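Long-range contacts in colicin-D (Escherichia coli, PDB 5ZNM), which kills Escherichia coli and closely related bacteria by inhibiting protein synthesis, here represented by its central domain and its C-terminal tRNase domain: residues Ala178-Leu183 / Asp261-Arg266; Phe128-Gln133 / Tyr278-Asp283; Leu193-Leu198 / Ser206-Val211. All coordinates share one frame; numbering follows the deposited sequence.

From the N terminus the chain first lays down residues 128-133, then 178-183, the hairpin strands 193-198 and 206-211, and finally 261-266 and 278-283. Contact 3 closes the shortest loop. It lies inside the loop closed by contact 1, which in turn lies inside the loop of 144 residues closed by contact 2, so the three nest and none cross. Contacts 1 and 2 both reach one antiparallel sheet, through its neighbouring strands 262-267 and 274-281. Contact 3 belongs to a separate mixed sheet that packs against them: Leu198 and Ile209 reach Phe262 of contact 1 and Leu281 of contact 2, giving the two sheets a common apolar interior.

Contact 1. Residues Ala178-Leu183 / Asp261-Arg266; sequences AAVPVL and DFIYWR
Ile263 is held through both its backbone polar groups by the residues flanking Val182. Its N donates to Pro181 O at 2.9 Å, and its O accepts from Leu183 N at 2.8 Å, the latter nearly straight with 167° at the hydrogen. Proline suits its position, since the bridge asks it for a carbonyl oxygen and no N-H. The same Ile263 O also receives a CA-H...O contact from Val182 CA at 3.3 Å. Beyond this point a water continues the link, donating to Leu183 O and accepting from Trp265 N.

The result is a single beta bridge, Val182 with Ile263; the neighbouring strand segments 179-181 and 262-266 are inclined at 50°, consistent with the pairing not continuing as a ladder. It brings 178-183, whose strand 179-181 pairs with strand 148-150, up to strand 262-267, an outermost strand of the five-stranded antiparallel sheet.

Apolar packing lies on two sides of this bridge. On one, Val180 CG1 stands anti to its backbone N (chi1 171°) and meets Ile263 CG1 at 3.9 Å, while Val182 CG1 lies obliquely to the indole of Trp265, 4.1 Å from Trp265 CD1; beta-branched residues fill such strand-like positions compactly. On the other, Leu183 crosses Phe262 at about a right angle, its CD1 methyl lying 3.6 Å from Phe262 CG and equally near Phe262 CB.

One charged group borders the apolar part. Val180 CG2 lies 3.8 Å from Asp261 OD2, a carboxylate oxygen hydrogen-bonded to Tyr278 OH, while Asp261 OD1 forms a salt bridge with Arg154, so that both oxygens of this buried acid have polar partners.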
ATOM      1  N   ALA A 178       8.694 -26.264  13.108  1.00 30.22           N
ATOM      2  CA  ALA A 178       8.709 -24.808  13.152  1.00 27.96           C
ATOM      3  C   ALA A 178       9.831 -24.205  12.316  1.00 26.33           C
ATOM      4  O   ALA A 178       9.723 -23.043  11.906  1.00 30.23           O
ATOM      5  CB  ALA A 178       8.829 -24.322  14.599  1.00 30.42           C
ATOM      6  N   ALA A 179      10.884 -24.974  12.027  1.00 27.86           N
ATOM      7  CA  ALA A 179      12.090 -24.405  11.436  1.00 25.80           C
ATOM      8  C   ALA A 179      11.852 -24.034   9.980  1.00 24.56           C
ATOM      9  O   ALA A 179      11.416 -24.863   9.183  1.00 27.80           O
ATOM     10  CB  ALA A 179      13.255 -25.385  11.557  1.00 25.74           C
ATOM     11  N   VAL A 180      12.124 -22.780   9.642  1.00 25.38           N
ATOM     12  CA  VAL A 180      11.989 -22.259   8.288  1.00 18.96           C
ATOM     13  C   VAL A 180      13.382 -21.872   7.821  1.00 20.06           C
ATOM     14  O   VAL A 180      14.069 -21.134   8.524  1.00 23.51           O
ATOM     15  CB  VAL A 180      11.043 -21.044   8.232  1.00 20.96           C
ATOM     16  CG1 VAL A 180      11.079 -20.382   6.877  1.00 13.37           C
ATOM     17  CG2 VAL A 180       9.605 -21.470   8.582  1.00 21.00           C
ATOM     18  N   PRO A 181      13.848 -22.333   6.656  1.00 20.69           N
ATOM     19  CA  PRO A 181      15.225 -22.022   6.237  1.00 20.40           C
ATOM     20  C   PRO A 181      15.389 -20.584   5.754  1.00 20.27           C
ATOM     21  O   PRO A 181      14.535 -20.048   5.048  1.00 20.23           O
ATOM     22  CB  PRO A 181      15.467 -23.003   5.087  1.00 25.82           C
ATOM     23  CG  PRO A 181      14.104 -23.170   4.478  1.00 27.31           C
ATOM     24  CD  PRO A 181      13.157 -23.185   5.669  1.00 24.83           C
ATOM     25  N   VAL A 182      16.533 -19.988   6.096  1.00 21.53           N
ATOM     26  CA  VAL A 182      16.948 -18.690   5.564  1.00 18.35           C
ATOM     27  C   VAL A 182      17.837 -18.905   4.345  1.00 25.41           C
ATOM     28  O   VAL A 182      18.833 -19.640   4.404  1.00 27.09           O
ATOM     29  CB  VAL A 182      17.683 -17.867   6.633  1.00 24.41           C
ATOM     30  CG1 VAL A 182      18.145 -16.518   6.049  1.00 21.48           C
ATOM     31  CG2 VAL A 182      16.788 -17.666   7.848  1.00 22.60           C
ATOM     32  N   LEU A 183      17.492 -18.251   3.239  1.00 23.58           N
ATOM     33  CA  LEU A 183      18.200 -18.409   1.980  1.00 24.48           C
ATOM     34  C   LEU A 183      18.887 -17.108   1.580  1.00 23.67           C
ATOM     35  O   LEU A 183      18.444 -16.019   1.947  1.00 21.34           O
ATOM     36  CB  LEU A 183      17.242 -18.857   0.885  1.00 22.62           C
ATOM     37  CG  LEU A 183      16.449 -20.115   1.252  1.00 26.84           C
ATOM     38  CD1 LEU A 183      15.547 -20.528   0.117  1.00 22.82           C
ATOM     39  CD2 LEU A 183      17.403 -21.231   1.606  1.00 29.32           C
ATOM     40  N   ASP A 261       8.437 -22.994   1.857  1.00 20.16           N
ATOM     41  CA  ASP A 261       8.505 -21.629   2.364  1.00 17.05           C
ATOM     42  C   ASP A 261       9.913 -21.339   2.859  1.00 22.41           C
ATOM     43  O   ASP A 261      10.682 -22.248   3.188  1.00 19.70           O
ATOM     44  CB  ASP A 261       7.475 -21.402   3.485  1.00 16.06           C
ATOM     45  CG  ASP A 261       7.560 -22.460   4.567  1.00 28.01           C
ATOM     46  OD1 ASP A 261       7.940 -23.603   4.242  1.00 25.74           O
ATOM     47  OD2 ASP A 261       7.250 -22.152   5.736  1.00 20.68           O
ATOM     48  N   PHE A 262      10.265 -20.054   2.893  1.00 15.63           N
ATOM     49  CA  PHE A 262      11.616 -19.698   3.301  1.00 14.94           C
ATOM     50  C   PHE A 262      11.620 -18.255   3.777  1.00 19.93           C
ATOM     51  O   PHE A 262      10.620 -17.545   3.677  1.00 18.43           O
ATOM     52  CB  PHE A 262      12.617 -19.901   2.155  1.00 16.84           C
ATOM     53  CG  PHE A 262      12.378 -19.009   0.948  1.00 19.98           C
ATOM     54  CD1 PHE A 262      11.488 -19.391  -0.054  1.00 17.79           C
ATOM     55  CD2 PHE A 262      13.075 -17.805   0.805  1.00 19.50           C
ATOM     56  CE1 PHE A 262      11.280 -18.596  -1.166  1.00 17.30           C
ATOM     57  CE2 PHE A 262      12.875 -16.994  -0.298  1.00 17.08           C
ATOM     58  CZ  PHE A 262      11.970 -17.389  -1.296  1.00 15.13           C
ATOM     59  N   ILE A 263      12.765 -17.833   4.299  1.00 15.09           N
ATOM     60  CA  ILE A 263      12.998 -16.445   4.675  1.00 17.71           C
ATOM     61  C   ILE A 263      14.214 -15.946   3.903  1.00 18.71           C
ATOM     62  O   ILE A 263      15.175 -16.699   3.690  1.00 19.51           O
ATOM     63  CB  ILE A 263      13.190 -16.320   6.203  1.00 15.94           C
ATOM     64  CG1 ILE A 263      11.851 -16.602   6.899  1.00 20.12           C
ATOM     65  CG2 ILE A 263      13.722 -14.941   6.591  1.00 15.35           C
ATOM     66  CD1 ILE A 263      11.953 -16.815   8.384  1.00 21.58           C
ATOM     67  N   TYR A 264      14.146 -14.706   3.417  1.00 16.46           N
ATOM     68  CA  TYR A 264      15.332 -14.039   2.888  1.00 15.80           C
ATOM     69  C   TYR A 264      15.348 -12.602   3.406  1.00 15.80           C
ATOM     70  O   TYR A 264      14.357 -12.101   3.953  1.00 16.82           O
ATOM     71  CB  TYR A 264      15.385 -14.089   1.353  1.00 12.57           C
ATOM     72  CG  TYR A 264      14.596 -13.013   0.651  1.00 18.15           C
ATOM     73  CD1 TYR A 264      13.202 -12.966   0.733  1.00 19.50           C
ATOM     74  CD2 TYR A 264      15.237 -12.036  -0.087  1.00 22.88           C
ATOM     75  CE1 TYR A 264      12.478 -11.973   0.089  1.00 15.77           C
ATOM     76  CE2 TYR A 264      14.525 -11.036  -0.723  1.00 19.77           C
ATOM     77  CZ  TYR A 264      13.152 -11.007  -0.640  1.00 20.22           C
ATOM     78  OH  TYR A 264      12.461  -9.996  -1.282  1.00 19.53           O
ATOM     79  N   TRP A 265      16.495 -11.940   3.242  1.00 15.01           N
ATOM     80  CA  TRP A 265      16.677 -10.564   3.700  1.00 17.30           C
ATOM     81  C   TRP A 265      16.720  -9.602   2.517  1.00 17.49           C
ATOM     82  O   TRP A 265      17.299  -9.929   1.480  1.00 17.76           O
ATOM     83  CB  TRP A 265      17.978 -10.424   4.490  1.00 20.43           C
ATOM     84  CG  TRP A 265      18.006 -11.188   5.749  1.00 18.29           C
ATOM     85  CD1 TRP A 265      18.434 -12.476   5.918  1.00 21.20           C
ATOM     86  CD2 TRP A 265      17.593 -10.725   7.035  1.00 17.43           C
ATOM     87  NE1 TRP A 265      18.312 -12.840   7.232  1.00 22.42           N
ATOM     88  CE2 TRP A 265      17.801 -11.784   7.942  1.00 19.43           C
ATOM     89  CE3 TRP A 265      17.070  -9.512   7.510  1.00 19.89           C
ATOM     90  CZ2 TRP A 265      17.503 -11.676   9.295  1.00 18.92           C
ATOM     91  CZ3 TRP A 265      16.777  -9.401   8.860  1.00 19.64           C
ATOM     92  CH2 TRP A 265      16.993 -10.484   9.738  1.00 21.90           C
ATOM     93  N   ARG A 266      16.118  -8.425   2.674  1.00 15.70           N
ATOM     94  CA  ARG A 266      16.217  -7.320   1.731  1.00 16.82           C
ATOM     95  C   ARG A 266      16.552  -6.051   2.494  1.00 12.40           C
ATOM     96  O   ARG A 266      16.369  -5.987   3.716  1.00 17.11           O
ATOM     97  CB  ARG A 266      14.924  -7.095   0.922  1.00 14.46           C
ATOM     98  CG  ARG A 266      13.691  -6.741   1.762  1.00 13.18           C
ATOM     99  CD  ARG A 266      12.408  -6.643   0.879  1.00 15.46           C
ATOM    100  NE  ARG A 266      11.205  -6.557   1.698  1.00 18.07           N
ATOM    101  CZ  ARG A 266      10.008  -7.012   1.332  1.00 21.55           C
ATOM    102  NH1 ARG A 266       9.841  -7.583   0.146  1.00 17.12           N
ATOM    103  NH2 ARG A 266       8.979  -6.912   2.165  1.00 16.81           N
TER
HETATM  104  O   HOH W   1      19.003 -13.395   2.424  1.00 17.28           O

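Contact 2. Residues Phe128-Gln133 / Tyr278-Asp283; sequences FSLSAQ and YVMLND
Phe128 with Met280 and Leu130 with Tyr278 form hydrogen-bonded antiparallel pairs on either side of the non-hydrogen-bonded pair Ser129 with Val279, the two strand segments running at 165° with axes 4.7 Å apart. Four backbone hydrogen bonds result, among them Met280 N to Phe128 O at 2.8 Å and Leu130 N to Tyr278 O at 3.1 Å.

Phe128, Leu130, Tyr278 and Met280 share one face of the sheet. Phe128 and Met280 lie side by side and point the same way. The flexible thioether chain bends at its last torsion (chi3 -94°), placing CE near the plane of the phenyl ring at its edge, 3.6 Å from Phe128 CD2. This methyl is shared, for Leu130 CD1 lies 3.9 Å from Met280 CE. Leu130 CD1 also stands at the edge of the Tyr278 ring, 4.1 Å from Tyr278 CD2. Where the first strand ends and the chain turns, Ala132 is small enough to fold back, its CB 3.9 Å from Tyr278 CB. On the other face the two segments meet less: Ser129 CB rests against Val279 CG2 at 3.8 Å, and Val279 is packed further by Phe262 and Tyr264.

The phenol of Tyr278 leads away from this pairing to Asp261 and the backbone N of Gly155. Strand 56-61 flanks strand 126-131 on its far side, strand 262-267 flanks strand 274-281, and the pair is thus internal to the five-stranded antiparallel sheet. Leu157 of strand 153-160 touches Phe128, and beyond the sheet Asp283 forms a salt bridge with Arg314 at the start of helix 314-329.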
ATOM      1  N   PHE A 128       3.578 -15.816  -2.116  1.00 15.53           N
ATOM      2  CA  PHE A 128       3.060 -14.795  -1.214  1.00 16.20           C
ATOM      3  C   PHE A 128       4.135 -14.459  -0.195  1.00 14.35           C
ATOM      4  O   PHE A 128       4.795 -15.360   0.333  1.00 17.22           O
ATOM      5  CB  PHE A 128       1.792 -15.293  -0.501  1.00 18.76           C
ATOM      6  CG  PHE A 128       1.124 -14.249   0.354  1.00 20.70           C
ATOM      7  CD1 PHE A 128       0.384 -13.228  -0.223  1.00 23.82           C
ATOM      8  CD2 PHE A 128       1.238 -14.287   1.732  1.00 25.86           C
ATOM      9  CE1 PHE A 128      -0.233 -12.258   0.569  1.00 28.47           C
ATOM     10  CE2 PHE A 128       0.619 -13.317   2.527  1.00 26.86           C
ATOM     11  CZ  PHE A 128      -0.110 -12.308   1.944  1.00 24.40           C
ATOM     12  N   SER A 129       4.337 -13.170   0.076  1.00 15.31           N
ATOM     13  CA  SER A 129       5.455 -12.794   0.934  1.00 16.32           C
ATOM     14  C   SER A 129       5.097 -11.572   1.762  1.00 20.74           C
ATOM     15  O   SER A 129       4.337 -10.704   1.323  1.00 15.78           O
ATOM     16  CB  SER A 129       6.731 -12.515   0.129  1.00 15.80           C
ATOM     17  OG  SER A 129       6.496 -11.489  -0.817  1.00 15.98           O
ATOM     18  N   LEU A 130       5.655 -11.523   2.971  1.00 14.63           N
ATOM     19  CA  LEU A 130       5.431 -10.415   3.890  1.00 17.25           C
ATOM     20  C   LEU A 130       6.548 -10.421   4.916  1.00 20.28           C
ATOM     21  O   LEU A 130       7.314 -11.379   5.016  1.00 18.35           O
ATOM     22  CB  LEU A 130       4.073 -10.501   4.596  1.00 18.19           C
ATOM     23  CG  LEU A 130       3.479 -11.820   5.116  1.00 30.58           C
ATOM     24  CD1 LEU A 130       4.475 -12.764   5.709  1.00 35.36           C
ATOM     25  CD2 LEU A 130       2.400 -11.520   6.149  1.00 32.39           C
ATOM     26  N   SER A 131       6.602  -9.354   5.712  1.00 23.98           N
ATOM     27  CA  SER A 131       7.666  -9.229   6.700  1.00 21.61           C
ATOM     28  C   SER A 131       7.643 -10.400   7.672  1.00 20.15           C
ATOM     29  O   SER A 131       6.587 -10.782   8.191  1.00 20.73           O
ATOM     30  CB  SER A 131       7.537  -7.912   7.454  1.00 28.42           C
ATOM     31  OG  SER A 131       7.868  -6.830   6.594  1.00 40.51           O
ATOM     32  N   ALA A 132       8.816 -10.976   7.907  1.00 18.23           N
ATOM     33  CA  ALA A 132       8.901 -12.160   8.749  1.00 18.39           C
ATOM     34  C   ALA A 132       8.829 -11.807  10.222  1.00 24.46           C
ATOM     35  O   ALA A 132       8.392 -12.630  11.030  1.00 25.58           O
ATOM     36  CB  ALA A 132      10.199 -12.917   8.472  1.00 14.89           C
ATOM     37  N   GLN A 133       9.266 -10.600  10.587  1.00 27.20           N
ATOM     38  CA  GLN A 133       9.360 -10.250  11.999  1.00 31.75           C
ATOM     39  C   GLN A 133       7.988 -10.217  12.652  1.00 33.19           C
ATOM     40  O   GLN A 133       7.858 -10.536  13.836  1.00 38.11           O
ATOM     41  CB  GLN A 133      10.077  -8.906  12.150  1.00 24.41           C
ATOM     42  CG  GLN A 133      10.267  -8.420  13.578  1.00 25.01           C
ATOM     43  CD  GLN A 133      10.983  -9.422  14.478  1.00 29.88           C
ATOM     44  OE1 GLN A 133      12.015 -10.000  14.114  1.00 27.68           O
ATOM     45  NE2 GLN A 133      10.443  -9.613  15.676  1.00 28.97           N
ATOM     46  N   TYR A 278       9.285 -13.325   4.861  1.00 18.18           N
ATOM     47  CA  TYR A 278       8.825 -14.709   4.855  1.00 18.66           C
ATOM     48  C   TYR A 278       8.071 -14.946   3.555  1.00 17.05           C
ATOM     49  O   TYR A 278       7.212 -14.143   3.182  1.00 15.63           O
ATOM     50  CB  TYR A 278       7.948 -14.987   6.079  1.00 14.73           C
ATOM     51  CG  TYR A 278       7.318 -16.368   6.114  1.00 18.11           C
ATOM     52  CD1 TYR A 278       8.096 -17.520   6.048  1.00 18.43           C
ATOM     53  CD2 TYR A 278       5.941 -16.516   6.237  1.00 20.74           C
ATOM     54  CE1 TYR A 278       7.521 -18.778   6.093  1.00 17.26           C
ATOM     55  CE2 TYR A 278       5.348 -17.787   6.275  1.00 25.04           C
ATOM     56  CZ  TYR A 278       6.148 -18.905   6.202  1.00 24.44           C
ATOM     57  OH  TYR A 278       5.576 -20.151   6.246  1.00 22.97           O
ATOM     58  N   VAL A 279       8.415 -16.024   2.851  1.00 14.97           N
ATOM     59  CA  VAL A 279       7.918 -16.274   1.507  1.00 19.89           C
ATOM     60  C   VAL A 279       7.293 -17.667   1.469  1.00 22.35           C
ATOM     61  O   VAL A 279       7.861 -18.626   2.006  1.00 18.64           O
ATOM     62  CB  VAL A 279       9.051 -16.140   0.470  1.00 15.32           C
ATOM     63  CG1 VAL A 279       8.512 -16.361  -0.933  1.00 15.38           C
ATOM     64  CG2 VAL A 279       9.716 -14.753   0.585  1.00 14.10           C
ATOM     65  N   MET A 280       6.112 -17.771   0.862  1.00 20.71           N
ATOM     66  CA  MET A 280       5.351 -19.020   0.822  1.00 20.01           C
ATOM     67  C   MET A 280       4.982 -19.318  -0.619  1.00 24.37           C
ATOM     68  O   MET A 280       4.572 -18.419  -1.357  1.00 20.83           O
ATOM     69  CB  MET A 280       4.057 -18.935   1.665  1.00 21.33           C
ATOM     70  CG  MET A 280       4.261 -18.695   3.143  1.00 33.51           C
ATOM     71  SD  MET A 280       2.907 -17.776   3.908  1.00 33.25           S
ATOM     72  CE  MET A 280       3.476 -16.080   3.831  1.00 36.18           C
ATOM     73  N   LEU A 281       5.114 -20.580  -1.016  1.00 26.18           N
ATOM     74  CA  LEU A 281       4.829 -20.982  -2.380  1.00 23.87           C
ATOM     75  C   LEU A 281       3.654 -21.953  -2.399  1.00 21.70           C
ATOM     76  O   LEU A 281       3.235 -22.481  -1.366  1.00 18.76           O
ATOM     77  CB  LEU A 281       6.055 -21.614  -3.054  1.00 23.33           C
ATOM     78  CG  LEU A 281       6.939 -20.655  -3.862  1.00 28.64           C
ATOM     79  CD1 LEU A 281       7.813 -19.854  -2.945  1.00 27.83           C
ATOM     80  CD2 LEU A 281       7.784 -21.395  -4.891  1.00 36.76           C
ATOM     81  N   ASN A 282       3.084 -22.133  -3.584  1.00 16.03           N
ATOM     82  CA  ASN A 282       2.009 -23.107  -3.722  1.00 15.30           C
ATOM     83  C   ASN A 282       2.525 -24.515  -3.464  1.00 18.93           C
ATOM     84  O   ASN A 282       3.678 -24.852  -3.771  1.00 16.19           O
ATOM     85  CB  ASN A 282       1.386 -23.046  -5.125  1.00 18.92           C
ATOM     86  CG  ASN A 282       2.395 -23.305  -6.218  1.00 20.09           C
ATOM     87  OD1 ASN A 282       3.161 -22.407  -6.583  1.00 26.01           O
ATOM     88  ND2 ASN A 282       2.406 -24.534  -6.754  1.00 18.98           N
ATOM     89  N   ASP A 283       1.652 -25.335  -2.891  1.00 17.71           N
ATOM     90  CA  ASP A 283       1.857 -26.778  -2.885  1.00 16.75           C
ATOM     91  C   ASP A 283       2.173 -27.262  -4.301  1.00 15.67           C
ATOM     92  O   ASP A 283       1.518 -26.831  -5.255  1.00 16.95           O
ATOM     93  CB  ASP A 283       0.588 -27.462  -2.363  1.00 21.00           C
ATOM     94  CG  ASP A 283       0.781 -28.947  -2.077  1.00 29.69           C
ATOM     95  OD1 ASP A 283       1.062 -29.721  -3.019  1.00 24.65           O
ATOM     96  OD2 ASP A 283       0.611 -29.346  -0.908  1.00 35.80           O
TER

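Contact 3. Residues Leu193-Leu198 / Ser206-Val211; sequences LDKITL and SRTILV
Leu198 and Ile209 meet on the buried face of this strand pair, crossing obliquely with Leu198 CD1 3.7 Å from Ile209 CD1. Further along, Ile196 CD1 touches Val211 CG2 at 3.9 Å. At the far end Asp194 CB lies 3.7 Å from Val211 CB. Branched aliphatic residues suit this side because Phe262 of another sheet packs against Ile196, Leu198 and Ile209. The buried carboxylate of Asp194 is answered by a salt bridge to Arg187, and the guanidinium of Arg207 turns away to Glu125.

The other face holds Lys195, Thr197 and Thr208, polar residues suited to its more exposed part, and Leu210, which packs on Val41 and Met42 of helix 32-42. Its packing across the strands is sparse but locally close: Lys195 starts anti to its backbone N (chi1 -178°), and its aliphatic part lies across Thr208, with Lys195 CD 3.5 Å from Thr208 CG2 and Lys195 CE 3.4 Å from Thr208 OG1.

Six backbone hydrogen bonds join the strands between these faces, including Leu198 N to Arg207 O at 2.7 Å. Such regular pairing of consecutive strands, at 154° in direction, defines an antiparallel beta hairpin, here the central pair of a four-stranded mixed sheet.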
ATOM      1  N   LEU A 193      19.843  -8.630 -11.561  1.00 19.92           N
ATOM      2  CA  LEU A 193      18.818  -9.269 -10.745  1.00 18.93           C
ATOM      3  C   LEU A 193      19.459 -10.254  -9.775  1.00 20.06           C
ATOM      4  O   LEU A 193      20.606 -10.674  -9.944  1.00 25.49           O
ATOM      5  CB  LEU A 193      17.795 -10.025 -11.609  1.00 17.01           C
ATOM      6  CG  LEU A 193      17.010  -9.228 -12.653  1.00 21.74           C
ATOM      7  CD1 LEU A 193      16.186 -10.176 -13.532  1.00 23.11           C
ATOM      8  CD2 LEU A 193      16.127  -8.161 -11.994  1.00 28.23           C
ATOM      9  N   ASP A 194      18.697 -10.638  -8.760  1.00 18.44           N
ATOM     10  CA  ASP A 194      19.145 -11.682  -7.855  1.00 20.85           C
ATOM     11  C   ASP A 194      18.346 -12.948  -8.107  1.00 19.73           C
ATOM     12  O   ASP A 194      17.269 -12.924  -8.714  1.00 20.69           O
ATOM     13  CB  ASP A 194      19.015 -11.255  -6.395  1.00 19.15           C
ATOM     14  CG  ASP A 194      19.910 -10.085  -6.064  1.00 31.57           C
ATOM     15  OD1 ASP A 194      21.148 -10.203  -6.239  1.00 27.99           O
ATOM     16  OD2 ASP A 194      19.370  -9.041  -5.647  1.00 34.59           O
ATOM     17  N   LYS A 195      18.888 -14.066  -7.638  1.00 20.94           N
ATOM     18  CA  LYS A 195      18.214 -15.344  -7.825  1.00 19.78           C
ATOM     19  C   LYS A 195      18.266 -16.130  -6.531  1.00 17.10           C
ATOM     20  O   LYS A 195      19.331 -16.249  -5.915  1.00 22.26           O
ATOM     21  CB  LYS A 195      18.859 -16.144  -8.964  1.00 23.16           C
ATOM     22  CG  LYS A 195      18.189 -17.487  -9.263  1.00 36.42           C
ATOM     23  CD  LYS A 195      18.643 -18.011 -10.629  1.00 39.85           C
ATOM     24  CE  LYS A 195      18.721 -19.526 -10.677  1.00 43.76           C
ATOM     25  NZ  LYS A 195      19.030 -20.022 -12.052  1.00 45.15           N
ATOM     26  N   ILE A 196      17.110 -16.650  -6.130  1.00 17.22           N
ATOM     27  CA  ILE A 196      16.984 -17.607  -5.036  1.00 18.12           C
ATOM     28  C   ILE A 196      16.561 -18.942  -5.639  1.00 21.38           C
ATOM     29  O   ILE A 196      15.709 -18.985  -6.533  1.00 21.77           O
ATOM     30  CB  ILE A 196      15.966 -17.103  -3.989  1.00 16.66           C
ATOM     31  CG1 ILE A 196      16.567 -15.927  -3.204  1.00 17.48           C
ATOM     32  CG2 ILE A 196      15.546 -18.208  -3.049  1.00 17.20           C
ATOM     33  CD1 ILE A 196      15.507 -15.097  -2.489  1.00 21.44           C
ATOM     34  N   THR A 197      17.177 -20.031  -5.193  1.00 20.27           N
ATOM     35  CA  THR A 197      16.810 -21.346  -5.711  1.00 24.30           C
ATOM     36  C   THR A 197      16.266 -22.210  -4.587  1.00 22.91           C
ATOM     37  O   THR A 197      16.867 -22.290  -3.509  1.00 26.83           O
ATOM     38  CB  THR A 197      17.990 -22.035  -6.387  1.00 23.33           C
ATOM     39  OG1 THR A 197      19.066 -22.174  -5.451  1.00 25.78           O
ATOM     40  CG2 THR A 197      18.458 -21.226  -7.601  1.00 18.68           C
ATOM     41  N   LEU A 198      15.087 -22.845  -4.840  1.00 19.22           N
ATOM     42  CA  LEU A 198      14.524 -23.772  -3.870  1.00 16.79           C
ATOM     43  C   LEU A 198      14.840 -25.199  -4.274  1.00 18.46           C
ATOM     44  O   LEU A 198      14.815 -25.527  -5.472  1.00 19.13           O
ATOM     45  CB  LEU A 198      13.004 -23.610  -3.759  1.00 15.05           C
ATOM     46  CG  LEU A 198      12.494 -22.179  -3.556  1.00 21.79           C
ATOM     47  CD1 LEU A 198      10.997 -22.154  -3.269  1.00 23.13           C
ATOM     48  CD2 LEU A 198      13.256 -21.481  -2.445  1.00 31.28           C
ATOM     49  N   SER A 206      13.680 -28.317  -8.851  1.00 18.28           N
ATOM     50  CA  SER A 206      14.205 -27.110  -8.237  1.00 17.43           C
ATOM     51  C   SER A 206      13.482 -25.901  -8.804  1.00 18.99           C
ATOM     52  O   SER A 206      13.123 -25.876  -9.981  1.00 22.28           O
ATOM     53  CB  SER A 206      15.712 -26.964  -8.501  1.00 16.46           C
ATOM     54  OG  SER A 206      16.409 -28.173  -8.207  1.00 23.76           O
ATOM     55  N   ARG A 207      13.283 -24.888  -7.961  1.00 18.95           N
ATOM     56  CA  ARG A 207      12.502 -23.711  -8.325  1.00 23.06           C
ATOM     57  C   ARG A 207      13.398 -22.485  -8.258  1.00 25.27           C
ATOM     58  O   ARG A 207      13.986 -22.192  -7.209  1.00 21.84           O
ATOM     59  CB  ARG A 207      11.303 -23.555  -7.395  1.00 20.91           C
ATOM     60  CG  ARG A 207      10.022 -22.978  -8.019  1.00 31.66           C
ATOM     61  CD  ARG A 207      10.240 -22.199  -9.300  1.00 33.80           C
ATOM     62  NE  ARG A 207       8.988 -21.987 -10.025  1.00 35.08           N
ATOM     63  CZ  ARG A 207       8.784 -21.013 -10.909  1.00 31.79           C
ATOM     64  NH1 ARG A 207       9.746 -20.131 -11.178  1.00 22.47           N
ATOM     65  NH2 ARG A 207       7.615 -20.917 -11.522  1.00 25.85           N
ATOM     66  N   THR A 208      13.476 -21.759  -9.363  1.00 17.51           N
ATOM     67  CA  THR A 208      14.150 -20.470  -9.417  1.00 19.12           C
ATOM     68  C   THR A 208      13.176 -19.333  -9.108  1.00 19.48           C
ATOM     69  O   THR A 208      12.101 -19.259  -9.709  1.00 21.85           O
ATOM     70  CB  THR A 208      14.740 -20.274 -10.805  1.00 23.65           C
ATOM     71  OG1 THR A 208      15.775 -21.245 -11.018  1.00 29.18           O
ATOM     72  CG2 THR A 208      15.277 -18.861 -10.942  1.00 22.60           C
ATOM     73  N   ILE A 209      13.552 -18.446  -8.186  1.00 17.98           N
ATOM     74  CA  ILE A 209      12.776 -17.238  -7.898  1.00 14.73           C
ATOM     75  C   ILE A 209      13.668 -16.052  -8.200  1.00 17.24           C
ATOM     76  O   ILE A 209      14.807 -16.006  -7.730  1.00 17.43           O
ATOM     77  CB  ILE A 209      12.293 -17.195  -6.437  1.00 17.17           C
ATOM     78  CG1 ILE A 209      11.350 -18.367  -6.158  1.00 23.68           C
ATOM     79  CG2 ILE A 209      11.602 -15.859  -6.123  1.00 16.11           C
ATOM     80  CD1 ILE A 209      11.303 -18.735  -4.705  1.00 26.27           C
ATOM     81  N   LEU A 210      13.179 -15.139  -9.029  1.00 19.35           N
ATOM     82  CA  LEU A 210      13.923 -13.933  -9.367  1.00 20.15           C
ATOM     83  C   LEU A 210      13.672 -12.862  -8.312  1.00 21.71           C
ATOM     84  O   LEU A 210      12.596 -12.800  -7.713  1.00 18.53           O
ATOM     85  CB  LEU A 210      13.500 -13.418 -10.745  1.00 16.14           C
ATOM     86  CG  LEU A 210      13.740 -14.382 -11.907  1.00 22.91           C
ATOM     87  CD1 LEU A 210      13.174 -13.827 -13.201  1.00 23.76           C
ATOM     88  CD2 LEU A 210      15.222 -14.677 -12.061  1.00 26.19           C
ATOM     89  N   VAL A 211      14.662 -12.003  -8.091  1.00 17.51           N
ATOM     90  CA  VAL A 211      14.473 -10.873  -7.187  1.00 15.78           C
ATOM     91  C   VAL A 211      14.846  -9.612  -7.942  1.00 16.95           C
ATOM     92  O   VAL A 211      15.970  -9.503  -8.447  1.00 18.42           O
ATOM     93  CB  VAL A 211      15.309 -11.003  -5.904  1.00 20.79           C
ATOM     94  CG1 VAL A 211      15.030  -9.844  -4.976  1.00 22.41           C
ATOM     95  CG2 VAL A 211      15.009 -12.307  -5.186  1.00 17.78           C
TER